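Local coordinates for protein sesquisabinene B synthase 2 (Santalum album, PDB 6A2A) that probably cyclises farnesyl diphosphate to the sesquiterpene sesquisabinene B, using magnesium or manganese ions as cofactors, at residues Q253-K258 and F294-G299; K342-Q345 and I350-P353; A115-N120 and S125-I130; N460-S465 and E494-L499; P446-A451 and N508-E513. One frame throughout, in Å; residues are numbered along the deposited sequence.

Contact 1. Residues Q253-K258 and F294-G299; sequences QSFHQK and FEPNLG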
# COMPACT_ATOMS: atom_id res chain seq x y z
N GLN A 253 -19.08 -9.06 -3.54
CA GLN A 253 -19.08 -7.77 -2.87
C GLN A 253 -18.01 -7.73 -1.78
O GLN A 253 -17.43 -6.65 -1.54
CB GLN A 253 -20.47 -7.46 -2.33
CG GLN A 253 -20.60 -6.09 -1.72
CD GLN A 253 -21.92 -5.91 -1.01
OE1 GLN A 253 -22.15 -6.49 0.05
NE2 GLN A 253 -22.81 -5.13 -1.61
N SER A 254 -17.82 -8.83 -1.02
CA SER A 254 -16.81 -8.82 0.09
C SER A 254 -15.40 -8.61 -0.47
O SER A 254 -14.62 -7.98 0.20
CB SER A 254 -16.82 -10.08 0.98
OG SER A 254 -16.26 -11.21 0.29
N PHE A 255 -15.10 -9.16 -1.65
CA PHE A 255 -13.81 -8.88 -2.31
C PHE A 255 -13.72 -7.38 -2.66
O PHE A 255 -12.67 -6.76 -2.42
CB PHE A 255 -13.61 -9.63 -3.62
CG PHE A 255 -13.27 -11.09 -3.50
CD1 PHE A 255 -11.95 -11.49 -3.42
CD2 PHE A 255 -14.27 -12.05 -3.55
CE1 PHE A 255 -11.63 -12.84 -3.35
CE2 PHE A 255 -13.96 -13.40 -3.46
CZ PHE A 255 -12.63 -13.79 -3.37
N HIS A 256 -14.79 -6.85 -3.24
CA HIS A 256 -14.82 -5.37 -3.55
C HIS A 256 -14.61 -4.52 -2.30
O HIS A 256 -13.89 -3.50 -2.31
CB HIS A 256 -16.14 -5.02 -4.24
CG HIS A 256 -16.30 -5.67 -5.56
ND1 HIS A 256 -17.51 -5.74 -6.20
CD2 HIS A 256 -15.38 -6.25 -6.37
CE1 HIS A 256 -17.36 -6.36 -7.35
NE2 HIS A 256 -16.05 -6.67 -7.48
N GLN A 257 -15.25 -4.89 -1.20
CA GLN A 257 -15.13 -4.09 0.01
C GLN A 257 -13.68 -4.08 0.50
O GLN A 257 -13.21 -3.05 1.02
CB GLN A 257 -16.10 -4.62 1.08
CG GLN A 257 -17.54 -4.29 0.76
CD GLN A 257 -18.50 -4.90 1.74
OE1 GLN A 257 -18.12 -5.79 2.50
NE2 GLN A 257 -19.73 -4.41 1.75
N LYS A 258 -12.95 -5.20 0.36
CA LYS A 258 -11.55 -5.25 0.76
C LYS A 258 -10.69 -4.35 -0.14
O LYS A 258 -9.74 -3.70 0.30
CB LYS A 258 -11.00 -6.68 0.76
CG LYS A 258 -11.47 -7.50 1.97
CD LYS A 258 -11.25 -9.00 1.85
CE LYS A 258 -12.21 -9.82 2.69
NZ LYS A 258 -12.00 -9.62 4.14
N PHE A 294 -15.51 -6.60 -12.88
CA PHE A 294 -15.97 -6.83 -11.52
C PHE A 294 -15.42 -8.14 -10.93
O PHE A 294 -15.46 -8.33 -9.70
CB PHE A 294 -17.51 -6.83 -11.47
CG PHE A 294 -18.07 -8.12 -12.05
CD1 PHE A 294 -18.18 -9.24 -11.27
CD2 PHE A 294 -18.43 -8.19 -13.39
CE1 PHE A 294 -18.67 -10.42 -11.82
CE2 PHE A 294 -18.82 -9.40 -13.96
CZ PHE A 294 -18.99 -10.49 -13.14
N GLU A 295 -14.93 -9.07 -11.76
CA GLU A 295 -14.60 -10.41 -11.28
C GLU A 295 -13.52 -10.38 -10.19
O GLU A 295 -12.47 -9.75 -10.29
CB GLU A 295 -14.16 -11.32 -12.43
CG GLU A 295 -15.19 -11.45 -13.52
CD GLU A 295 -15.28 -10.42 -14.63
OE1 GLU A 295 -14.89 -9.23 -14.46
OE2 GLU A 295 -15.90 -10.78 -15.65
N PRO A 296 -13.75 -11.15 -9.11
CA PRO A 296 -12.76 -11.27 -8.10
C PRO A 296 -11.35 -11.63 -8.60
O PRO A 296 -10.35 -11.07 -8.03
CB PRO A 296 -13.25 -12.40 -7.22
CG PRO A 296 -14.72 -12.36 -7.38
CD PRO A 296 -15.00 -11.79 -8.74
N ASN A 297 -11.23 -12.48 -9.62
CA ASN A 297 -9.91 -12.97 -9.97
C ASN A 297 -9.10 -11.88 -10.69
O ASN A 297 -7.93 -12.10 -11.01
CB ASN A 297 -9.94 -14.23 -10.82
CG ASN A 297 -10.18 -15.48 -9.99
OD1 ASN A 297 -10.01 -15.49 -8.77
ND2 ASN A 297 -10.59 -16.54 -10.66
N LEU A 298 -9.73 -10.75 -10.99
CA LEU A 298 -9.02 -9.61 -11.59
C LEU A 298 -8.89 -8.46 -10.57
O LEU A 298 -8.71 -7.32 -11.03
CB LEU A 298 -9.79 -9.14 -12.82
CG LEU A 298 -9.57 -9.99 -14.07
CD1 LEU A 298 -10.58 -9.69 -15.16
CD2 LEU A 298 -8.15 -9.78 -14.56
N GLY A 299 -8.90 -8.75 -9.26
CA GLY A 299 -8.76 -7.75 -8.21
C GLY A 299 -7.55 -6.84 -8.37
O GLY A 299 -7.65 -5.62 -8.26

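Contact 2. Residues K342-Q345 and I350-P353; sequences KADQ and IRMP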
# COMPACT_ATOMS: atom_id res chain seq x y z
N LYS A 342 12.71 19.15 -11.64
CA LYS A 342 12.17 20.50 -11.45
C LYS A 342 10.84 20.49 -10.70
O LYS A 342 10.15 21.52 -10.66
CB LYS A 342 12.01 21.20 -12.79
CG LYS A 342 13.30 21.31 -13.61
CD LYS A 342 13.07 22.05 -14.92
CE LYS A 342 14.33 22.44 -15.64
NZ LYS A 342 14.00 23.02 -16.97
N ALA A 343 10.43 19.33 -10.14
CA ALA A 343 9.13 19.24 -9.55
C ALA A 343 8.92 20.30 -8.45
O ALA A 343 7.83 20.84 -8.29
CB ALA A 343 8.87 17.84 -9.02
N ASP A 344 9.95 20.65 -7.71
CA ASP A 344 9.77 21.61 -6.64
C ASP A 344 9.46 23.04 -7.12
O ASP A 344 9.08 23.85 -6.31
CB ASP A 344 11.01 21.65 -5.72
CG ASP A 344 11.07 20.48 -4.76
OD1 ASP A 344 10.07 19.71 -4.57
OD2 ASP A 344 12.14 20.35 -4.14
N GLN A 345 9.58 23.33 -8.41
CA GLN A 345 9.10 24.62 -8.98
C GLN A 345 7.55 24.71 -8.95
O GLN A 345 6.98 25.81 -9.09
CB GLN A 345 9.59 24.79 -10.40
CG GLN A 345 11.11 24.91 -10.53
CD GLN A 345 11.62 25.02 -11.95
OE1 GLN A 345 10.91 25.43 -12.87
NE2 GLN A 345 12.85 24.58 -12.17
N ILE A 350 -0.13 21.20 -6.89
CA ILE A 350 0.10 20.72 -8.23
C ILE A 350 1.19 19.65 -8.20
O ILE A 350 1.13 18.67 -8.92
CB ILE A 350 0.43 21.89 -9.17
CG1 ILE A 350 -0.76 22.87 -9.21
CG2 ILE A 350 0.82 21.41 -10.56
CD1 ILE A 350 -0.52 24.12 -10.04
N ARG A 351 2.20 19.86 -7.35
CA ARG A 351 3.32 18.96 -7.22
C ARG A 351 2.88 17.58 -6.68
O ARG A 351 3.43 16.55 -7.13
CB ARG A 351 4.37 19.53 -6.25
CG ARG A 351 5.76 18.96 -6.44
CD ARG A 351 6.78 19.44 -5.41
NE ARG A 351 6.65 20.86 -5.12
CZ ARG A 351 7.00 21.45 -3.98
NH1 ARG A 351 7.77 20.83 -3.09
NH2 ARG A 351 6.54 22.67 -3.74
N MET A 352 1.94 17.55 -5.78
CA MET A 352 1.51 16.26 -5.13
C MET A 352 0.81 15.37 -6.17
O MET A 352 1.20 14.19 -6.37
CB MET A 352 0.72 16.52 -3.86
CG MET A 352 1.67 16.92 -2.70
SD MET A 352 0.83 17.33 -1.19
CE MET A 352 0.02 15.77 -0.86
N PRO A 353 -0.17 15.91 -6.93
CA PRO A 353 -0.69 15.12 -8.07
C PRO A 353 0.38 14.66 -9.05
O PRO A 353 0.33 13.53 -9.59
CB PRO A 353 -1.66 16.10 -8.75
CG PRO A 353 -2.15 16.98 -7.60
CD PRO A 353 -0.90 17.15 -6.77

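Contact 3. Residues A115-N120 and S125-I130; sequences AWWIDN and SLRFRI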
# COMPACT_ATOMS: atom_id res chain seq x y z
N ALA A 115 -39.21 -24.86 -35.55
CA ALA A 115 -40.59 -24.43 -35.33
C ALA A 115 -40.75 -23.72 -33.97
O ALA A 115 -41.68 -22.96 -33.78
CB ALA A 115 -41.53 -25.63 -35.44
N TRP A 116 -39.88 -23.99 -33.02
CA TRP A 116 -39.97 -23.30 -31.73
C TRP A 116 -39.69 -21.78 -31.84
O TRP A 116 -40.13 -21.03 -30.96
CB TRP A 116 -39.06 -24.00 -30.72
CG TRP A 116 -37.61 -23.89 -31.05
CD1 TRP A 116 -36.87 -24.69 -31.88
CD2 TRP A 116 -36.71 -22.87 -30.59
NE1 TRP A 116 -35.57 -24.27 -31.92
CE2 TRP A 116 -35.45 -23.14 -31.16
CE3 TRP A 116 -36.87 -21.76 -29.75
CZ2 TRP A 116 -34.34 -22.34 -30.89
CZ3 TRP A 116 -35.76 -21.01 -29.45
CH2 TRP A 116 -34.52 -21.29 -30.02
N TRP A 117 -39.04 -21.26 -32.87
CA TRP A 117 -38.87 -19.81 -32.89
C TRP A 117 -39.48 -19.12 -34.10
O TRP A 117 -39.83 -17.94 -34.07
CB TRP A 117 -37.38 -19.49 -32.72
CG TRP A 117 -36.47 -20.03 -33.78
CD1 TRP A 117 -35.78 -21.20 -33.75
CD2 TRP A 117 -36.05 -19.36 -34.98
NE1 TRP A 117 -34.96 -21.32 -34.84
CE2 TRP A 117 -35.12 -20.21 -35.62
CE3 TRP A 117 -36.35 -18.14 -35.57
CZ2 TRP A 117 -34.48 -19.86 -36.81
CZ3 TRP A 117 -35.72 -17.79 -36.74
CH2 TRP A 117 -34.83 -18.66 -37.37
N ILE A 118 -39.63 -19.81 -35.22
CA ILE A 118 -40.15 -19.20 -36.40
C ILE A 118 -41.53 -18.58 -36.11
O ILE A 118 -42.41 -19.27 -35.54
CB ILE A 118 -40.24 -20.29 -37.50
CG1 ILE A 118 -38.84 -20.69 -37.96
CG2 ILE A 118 -41.11 -19.83 -38.65
CD1 ILE A 118 -38.16 -19.63 -38.75
N ASP A 119 -41.77 -17.38 -36.60
CA ASP A 119 -43.06 -16.67 -36.38
C ASP A 119 -43.37 -16.28 -34.92
O ASP A 119 -44.47 -15.81 -34.62
CB ASP A 119 -44.26 -17.52 -36.90
CG ASP A 119 -44.19 -17.79 -38.38
OD1 ASP A 119 -43.93 -16.83 -39.12
OD2 ASP A 119 -44.43 -18.94 -38.80
N ASN A 120 -42.41 -16.48 -34.03
CA ASN A 120 -42.49 -16.02 -32.66
C ASN A 120 -41.50 -14.87 -32.45
O ASN A 120 -40.31 -15.16 -32.44
CB ASN A 120 -42.15 -17.18 -31.74
CG ASN A 120 -42.30 -16.83 -30.28
OD1 ASN A 120 -41.98 -15.71 -29.88
ND2 ASN A 120 -42.75 -17.80 -29.50
N SER A 125 -36.08 -13.15 -31.59
CA SER A 125 -35.27 -11.98 -31.13
C SER A 125 -34.26 -12.47 -30.11
O SER A 125 -33.05 -12.16 -30.19
CB SER A 125 -36.18 -10.91 -30.53
OG SER A 125 -37.04 -10.26 -31.46
N LEU A 126 -34.74 -13.15 -29.07
CA LEU A 126 -33.88 -13.71 -28.06
C LEU A 126 -32.82 -14.63 -28.70
O LEU A 126 -31.63 -14.56 -28.37
CB LEU A 126 -34.69 -14.45 -26.99
CG LEU A 126 -33.88 -14.98 -25.82
CD1 LEU A 126 -33.23 -13.84 -25.02
CD2 LEU A 126 -34.71 -15.82 -24.89
N ARG A 127 -33.22 -15.50 -29.60
CA ARG A 127 -32.26 -16.38 -30.22
C ARG A 127 -31.20 -15.55 -30.98
O ARG A 127 -30.01 -15.86 -30.87
CB ARG A 127 -33.00 -17.33 -31.17
CG ARG A 127 -32.10 -18.38 -31.81
CD ARG A 127 -32.90 -19.21 -32.81
NE ARG A 127 -31.97 -20.05 -33.58
CZ ARG A 127 -31.48 -19.72 -34.76
NH1 ARG A 127 -31.70 -18.53 -35.29
NH2 ARG A 127 -30.77 -20.62 -35.42
N PHE A 128 -31.65 -14.59 -31.76
CA PHE A 128 -30.78 -13.72 -32.52
C PHE A 128 -29.75 -13.09 -31.58
O PHE A 128 -28.51 -13.09 -31.84
CB PHE A 128 -31.58 -12.64 -33.24
CG PHE A 128 -30.75 -11.58 -33.93
CD1 PHE A 128 -30.28 -10.46 -33.24
CD2 PHE A 128 -30.39 -11.70 -35.27
CE1 PHE A 128 -29.52 -9.50 -33.89
CE2 PHE A 128 -29.61 -10.75 -35.90
CZ PHE A 128 -29.17 -9.64 -35.21
N ARG A 129 -30.25 -12.59 -30.46
CA ARG A 129 -29.33 -11.88 -29.54
C ARG A 129 -28.34 -12.82 -28.85
O ARG A 129 -27.13 -12.50 -28.81
CB ARG A 129 -30.10 -11.05 -28.51
CG ARG A 129 -29.19 -10.43 -27.45
CD ARG A 129 -29.89 -9.32 -26.67
NE ARG A 129 -30.98 -9.84 -25.83
CZ ARG A 129 -30.85 -10.48 -24.70
NH1 ARG A 129 -29.65 -10.74 -24.18
NH2 ARG A 129 -31.96 -10.87 -24.05
N ILE A 130 -28.80 -13.93 -28.27
CA ILE A 130 -27.97 -14.81 -27.51
C ILE A 130 -26.92 -15.42 -28.44
O ILE A 130 -25.79 -15.62 -28.03
CB ILE A 130 -28.77 -15.91 -26.78
CG1 ILE A 130 -29.85 -15.35 -25.85
CG2 ILE A 130 -27.82 -16.82 -26.03
CD1 ILE A 130 -29.31 -14.75 -24.58

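Contact 4. Residues N460-S465 and E494-L499; sequences NDLGTS and EHIEGL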
# COMPACT_ATOMS: atom_id res chain seq x y z
N ASN A 460 -19.86 10.60 -22.73
CA ASN A 460 -19.63 11.57 -21.69
C ASN A 460 -20.18 12.93 -22.13
O ASN A 460 -20.88 13.55 -21.40
CB ASN A 460 -18.16 11.67 -21.35
CG ASN A 460 -17.87 12.53 -20.14
OD1 ASN A 460 -18.13 13.67 -20.13
ND2 ASN A 460 -17.27 11.96 -19.17
N ASP A 461 -19.87 13.35 -23.34
CA ASP A 461 -20.33 14.64 -23.83
C ASP A 461 -21.87 14.76 -23.91
O ASP A 461 -22.42 15.79 -23.72
CB ASP A 461 -19.71 14.99 -25.18
CG ASP A 461 -18.21 15.33 -25.10
OD1 ASP A 461 -17.61 15.19 -24.05
OD2 ASP A 461 -17.68 15.71 -26.11
N LEU A 462 -22.52 13.67 -24.23
CA LEU A 462 -23.97 13.63 -24.33
C LEU A 462 -24.60 13.71 -22.98
O LEU A 462 -25.71 14.05 -22.85
CB LEU A 462 -24.45 12.36 -25.03
CG LEU A 462 -24.29 12.29 -26.53
CD1 LEU A 462 -24.49 10.90 -27.01
CD2 LEU A 462 -25.26 13.20 -27.23
N GLY A 463 -23.85 13.41 -21.96
CA GLY A 463 -24.39 13.45 -20.62
C GLY A 463 -24.53 14.82 -19.98
O GLY A 463 -25.10 14.95 -18.93
N THR A 464 -24.00 15.80 -20.67
CA THR A 464 -24.00 17.16 -20.23
C THR A 464 -25.35 17.78 -20.42
O THR A 464 -25.84 17.92 -21.51
CB THR A 464 -22.92 18.00 -20.94
OG1 THR A 464 -23.27 18.18 -22.31
CG2 THR A 464 -21.63 17.30 -20.87
N SER A 465 -25.91 18.15 -19.29
CA SER A 465 -27.19 18.77 -19.24
C SER A 465 -27.03 20.15 -19.78
O SER A 465 -26.12 20.85 -19.35
CB SER A 465 -27.58 18.94 -17.78
OG SER A 465 -26.80 19.95 -17.16
N GLU A 494 -29.03 14.69 -32.01
CA GLU A 494 -29.46 13.51 -32.77
C GLU A 494 -28.30 12.97 -33.60
O GLU A 494 -28.14 11.73 -33.70
CB GLU A 494 -30.68 13.83 -33.65
CG GLU A 494 -31.96 13.90 -32.84
CD GLU A 494 -33.25 14.28 -33.56
OE1 GLU A 494 -33.18 14.85 -34.69
OE2 GLU A 494 -34.33 14.02 -32.98
N HIS A 495 -27.52 13.86 -34.20
CA HIS A 495 -26.34 13.44 -34.96
C HIS A 495 -25.35 12.67 -34.04
O HIS A 495 -24.88 11.59 -34.37
CB HIS A 495 -25.65 14.65 -35.60
CG HIS A 495 -24.51 14.23 -36.45
ND1 HIS A 495 -24.70 13.70 -37.71
CD2 HIS A 495 -23.18 14.20 -36.22
CE1 HIS A 495 -23.54 13.35 -38.22
NE2 HIS A 495 -22.58 13.68 -37.35
N ILE A 496 -25.12 13.19 -32.86
CA ILE A 496 -24.11 12.57 -31.95
C ILE A 496 -24.61 11.21 -31.46
O ILE A 496 -23.88 10.19 -31.45
CB ILE A 496 -23.71 13.54 -30.82
CG1 ILE A 496 -23.16 14.89 -31.30
CG2 ILE A 496 -22.73 12.81 -29.92
CD1 ILE A 496 -22.04 14.81 -32.33
N GLU A 497 -25.92 11.14 -31.20
CA GLU A 497 -26.55 9.91 -30.82
C GLU A 497 -26.42 8.87 -31.93
O GLU A 497 -26.26 7.66 -31.65
CB GLU A 497 -28.02 10.15 -30.41
CG GLU A 497 -28.18 10.77 -29.03
CD GLU A 497 -29.61 11.18 -28.66
OE1 GLU A 497 -30.50 11.08 -29.53
OE2 GLU A 497 -29.84 11.65 -27.50
N GLY A 498 -26.47 9.29 -33.20
CA GLY A 498 -26.28 8.43 -34.28
C GLY A 498 -24.87 7.90 -34.37
O GLY A 498 -24.62 6.76 -34.80
N LEU A 499 -23.91 8.73 -33.97
CA LEU A 499 -22.55 8.26 -33.97
C LEU A 499 -22.36 7.18 -32.92
O LEU A 499 -21.53 6.27 -33.14
CB LEU A 499 -21.62 9.44 -33.71
CG LEU A 499 -21.50 10.45 -34.84
CD1 LEU A 499 -20.49 11.53 -34.48
CD2 LEU A 499 -21.13 9.77 -36.16

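Contact 5. Residues P446-A451 and N508-E513; sequences PLFVRA and NKCLFE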
# COMPACT_ATOMS: atom_id res chain seq x y z
N PRO A 446 -6.01 0.50 -32.97
CA PRO A 446 -6.73 -0.38 -33.90
C PRO A 446 -8.23 -0.08 -33.81
O PRO A 446 -8.67 0.47 -32.78
CB PRO A 446 -6.39 -1.79 -33.48
CG PRO A 446 -5.88 -1.64 -32.11
CD PRO A 446 -5.31 -0.27 -31.96
N LEU A 447 -8.97 -0.31 -34.90
CA LEU A 447 -10.40 0.08 -34.93
C LEU A 447 -11.14 -0.27 -33.62
O LEU A 447 -11.90 0.58 -33.13
CB LEU A 447 -11.06 -0.64 -36.11
CG LEU A 447 -12.57 -0.41 -36.29
CD1 LEU A 447 -12.87 1.05 -36.54
CD2 LEU A 447 -13.06 -1.26 -37.45
N PHE A 448 -10.98 -1.47 -33.10
CA PHE A 448 -11.68 -1.94 -31.89
C PHE A 448 -11.46 -0.97 -30.73
O PHE A 448 -12.38 -0.63 -30.03
CB PHE A 448 -11.13 -3.30 -31.48
CG PHE A 448 -11.85 -4.00 -30.35
CD1 PHE A 448 -13.22 -4.14 -30.36
CD2 PHE A 448 -11.13 -4.55 -29.31
CE1 PHE A 448 -13.86 -4.81 -29.34
CE2 PHE A 448 -11.77 -5.22 -28.29
CZ PHE A 448 -13.14 -5.34 -28.31
N VAL A 449 -10.23 -0.59 -30.53
CA VAL A 449 -9.87 0.31 -29.40
C VAL A 449 -10.32 1.74 -29.73
O VAL A 449 -10.83 2.40 -28.86
CB VAL A 449 -8.37 0.22 -29.14
CG1 VAL A 449 -7.97 1.11 -27.98
CG2 VAL A 449 -7.96 -1.21 -28.91
N ARG A 450 -10.14 2.17 -30.95
CA ARG A 450 -10.53 3.53 -31.35
C ARG A 450 -12.04 3.72 -31.12
O ARG A 450 -12.41 4.72 -30.62
CB ARG A 450 -10.18 3.76 -32.82
CG ARG A 450 -10.24 5.21 -33.26
CD ARG A 450 -10.10 5.36 -34.76
NE ARG A 450 -9.99 6.74 -35.17
CZ ARG A 450 -10.55 7.30 -36.23
NH1 ARG A 450 -10.45 8.61 -36.37
NH2 ARG A 450 -11.18 6.59 -37.15
N ALA A 451 -12.82 2.75 -31.52
CA ALA A 451 -14.29 2.80 -31.35
C ALA A 451 -14.63 2.97 -29.87
O ALA A 451 -15.42 3.83 -29.54
CB ALA A 451 -14.90 1.55 -31.93
N ASN A 508 -19.43 -4.29 -32.28
CA ASN A 508 -20.10 -5.57 -32.35
C ASN A 508 -19.47 -6.45 -33.43
O ASN A 508 -19.16 -7.59 -33.19
CB ASN A 508 -21.60 -5.40 -32.70
CG ASN A 508 -22.44 -4.81 -31.58
OD1 ASN A 508 -22.01 -4.84 -30.42
ND2 ASN A 508 -23.59 -4.29 -31.93
N LYS A 509 -19.24 -5.86 -34.56
CA LYS A 509 -18.67 -6.64 -35.71
C LYS A 509 -17.20 -7.02 -35.43
O LYS A 509 -16.78 -8.17 -35.74
CB LYS A 509 -18.81 -5.88 -37.03
CG LYS A 509 -18.51 -6.74 -38.26
CD LYS A 509 -18.86 -6.04 -39.53
CE LYS A 509 -18.78 -6.94 -40.75
NZ LYS A 509 -19.52 -6.33 -41.89
N CYS A 510 -16.46 -6.14 -34.76
CA CYS A 510 -15.04 -6.45 -34.42
C CYS A 510 -15.00 -7.75 -33.61
O CYS A 510 -14.09 -8.54 -33.81
CB CYS A 510 -14.31 -5.33 -33.67
SG CYS A 510 -13.97 -3.80 -34.57
N LEU A 511 -15.98 -8.06 -32.72
CA LEU A 511 -15.93 -9.28 -31.94
C LEU A 511 -16.14 -10.55 -32.78
O LEU A 511 -15.94 -11.62 -32.26
CB LEU A 511 -17.00 -9.20 -30.85
CG LEU A 511 -16.84 -8.06 -29.84
CD1 LEU A 511 -17.99 -8.05 -28.86
CD2 LEU A 511 -15.52 -8.19 -29.11
N PHE A 512 -16.60 -10.44 -34.01
CA PHE A 512 -16.72 -11.61 -34.87
C PHE A 512 -15.44 -11.76 -35.71
O PHE A 512 -15.33 -12.71 -36.46
CB PHE A 512 -17.95 -11.48 -35.76
CG PHE A 512 -19.19 -12.06 -35.13
CD1 PHE A 512 -19.78 -11.43 -34.05
CD2 PHE A 512 -19.76 -13.22 -35.63
CE1 PHE A 512 -20.93 -11.94 -33.48
CE2 PHE A 512 -20.91 -13.75 -35.05
CZ PHE A 512 -21.48 -13.11 -33.97
N GLU A 513 -14.48 -10.84 -35.57
CA GLU A 513 -13.05 -11.11 -35.98
C GLU A 513 -12.11 -10.36 -35.02
O GLU A 513 -11.60 -9.28 -35.36
CB GLU A 513 -12.81 -10.68 -37.42
CG GLU A 513 -13.24 -9.25 -37.74
CD GLU A 513 -14.45 -9.12 -38.64
OE1 GLU A 513 -15.57 -9.43 -38.19
OE2 GLU A 513 -14.28 -8.71 -39.80

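Contact 1. Residues Q253-K258 and F294-G299
Polar contact is made by the imidazole of His256, whose NE2 donates to the backbone O of Phe294 over 2.8 Å with an N-H...O angle of 159°. The acceptor sits at the ring edge, close to the imidazole plane, and the donor arrives in the carbonyl plane on a lone pair, with C=O...N at 134°. NE2 must therefore carry a proton. Beside this bond, CE1 of His256 comes within 4.1 Å of CB of Phe294. His256 and Phe255 both hold CG beside the backbone N, anti to the carbonyl carbon (chi1 -64° in His256), which turns both rings to the loop.

The apolar contact is a CH-pi interaction. CB of Pro296 stands over the middle of one face of Phe255, 3.8 Å from the ring centroid, and the two side chains cross at about a right angle. CG of Pro296 lies over the rim of the same ring, 3.9 Å from Phe255 CD2.

Tyr286 and Ile290 of helix 281-292 pack on His256. The result is helix-to-loop packing within the all-helical class I terpene synthase fold: helix 239-270 packs against the connection into helix 299-321, which carries the aspartate-rich metal-binding motif with Asp316 and Asp320.

Contact 2. Residues K342-Q345 and I350-P353
OD1 of Asp344 has two partners: a salt bridge to NH1 of Arg351 at 3.0 Å and a hydrogen bond from ND2 of Asn375 of the second subunit. The carboxylate and guanidinium planes are 69° apart, so the pair is joined through a single oxygen and not as a flat two-pronged bridge. A bend in the arginine chain (chi3 -42°) turns the guanidinium so that CA of Asp344 stands over one face, toward its rim, with NE of Arg351 3.6 Å from that atom. Lower on the chain, CG of Arg351 packs 3.4 Å from O of Ala343. NE of Arg351 is hydrogen-bonded to O of Leu346, closing the short link between the segments. A leucine in place of Arg351 would probably leave the Asp344 charge without its intrachain mate and the Leu346 carbonyl without this donor. The contact ties the 3-10 turn after helix 325-337 to the start of helix 348-372, where Leu369 of the second subunit packs on Arg351.

Contact 3. Residues A115-N120 and S125-I130
Trp117 opens a type II beta turn that ends at Asn120, the N-cap of helix 121-133, and its CA lies 7.9 Å from that of Arg127 on the helix. With CG of Trp117 between the backbone N and the carbonyl carbon (chi1 61°), one indole face is presented to the arginine. The guanidinium of Arg127 lies flat on it, planes 9° apart and centres 4.2 Å apart, a cation-pi stack in which NH1 is 3.4 Å from CZ2 of Trp117. The extended arginine chain adds a CH-pi contact, its CD being 3.5 Å from the centroid of the Trp117 five-membered ring. Trp116 approaches differently: its ring is 71° from the guanidinium plane, and CH2 touches CD of Arg127 at 3.8 Å. NE1 of Trp117 donates to OD1 of Asp114. With an alanine in place of this second tryptophan, the Arg127 guanidinium would probably be free to turn and Asp114 would lose that donor. Trp116 also packs on Leu79 of helix 78-90 and Val108 of helix 98-110, joining the loop to these neighbours.

Contact 4. Residues N460-S465 and E494-L499
Leu462 overlaps Ile496 with its branched end: CD2 lies 3.7 Å from CG2 of Ile496, and CG and CD1 also crowd round that methyl. This is helix-to-helix packing in the class I terpene synthase fold, the last turns of helix 447-462 against helix 489-510. The first segment begins the metal-binding NSE/DTE motif with Asn460, which is seen to bind magnesium, although no metal is bound to this chain in the model and Asn460 does not touch residues 494-499; Thr464 is probably the second ligand position, as in relatives. Ile496 directs CG2 anti to its backbone N, while CG1 (chi1 -57°) leads away from Leu462. The aliphatic stem of Glu497 flanks the contact, its CG 4.2 Å from CD2 of Leu462. Ile478 of helix 477-485 touches both Leu462 and Ile496. Arg493 NH1 binds the carbonyl O of Leu462, a polar tie between the helices. OG1 of Thr464 turns back to donate to O of Asp461 at 2.9 Å, tilted 18° from the carbonyl plane.

Contact 5. Residues P446-A451 and N508-E513
Two first torsions set up the meeting of Phe448 and Cys510: the phenyl CG is anti to the backbone N (chi1 -173°), which brings CD1 of Phe448 to 3.7 Å from CB of Cys510, whereas SG of Cys510 stays beside its own N (chi1 -68°), turned to the backbone of Phe448 and to Leu447. The contact is apolar packing between two antiparallel helices of the terpene synthase alpha-helical fold, the start of 447-462 against the C-terminal part of 489-510. The CA atoms of Phe448 and Cys510 are 6.2 Å apart, and SG of the small cysteine sits 4.0 Å from CA of Phe448. A type I turn runs from Cys510 to Glu513, and Leu511 within it reaches back obliquely to the far part of the phenyl ring. Leu507, Phe517 and Leu522 also pack on the buried Phe448. The sulfur has an aliphatic neighbour: CD2 of Leu447 lies 3.9 Å from SG of Cys510. At the ring's outer end, CD2 of Leu511 is 3.8 Å from both CE1 and CZ of Phe448.

Overall arrangement
From the N terminus, contact 3 comes first, a short closure of a turn onto the helix it leads into. Contact 1 then spans 35 residues, tying helix 239-270 to the connection between helices 281-292 and 299-321. Contact 2 is again local, closing a four-residue gap at the foot of helix 348-372, beside the second subunit. These three lie in series. Contacts 4 and 5 both join helices 447-462 and 489-510, contact 4 nested inside the loop that contact 5 closes, with centres about 21 Å apart; no loops cross. Contacts 2 and 3 lie on opposite sides of the chain's centre, their centres about 60 Å apart, while contacts 3 and 5 approach to about 7 Å between nearest atoms.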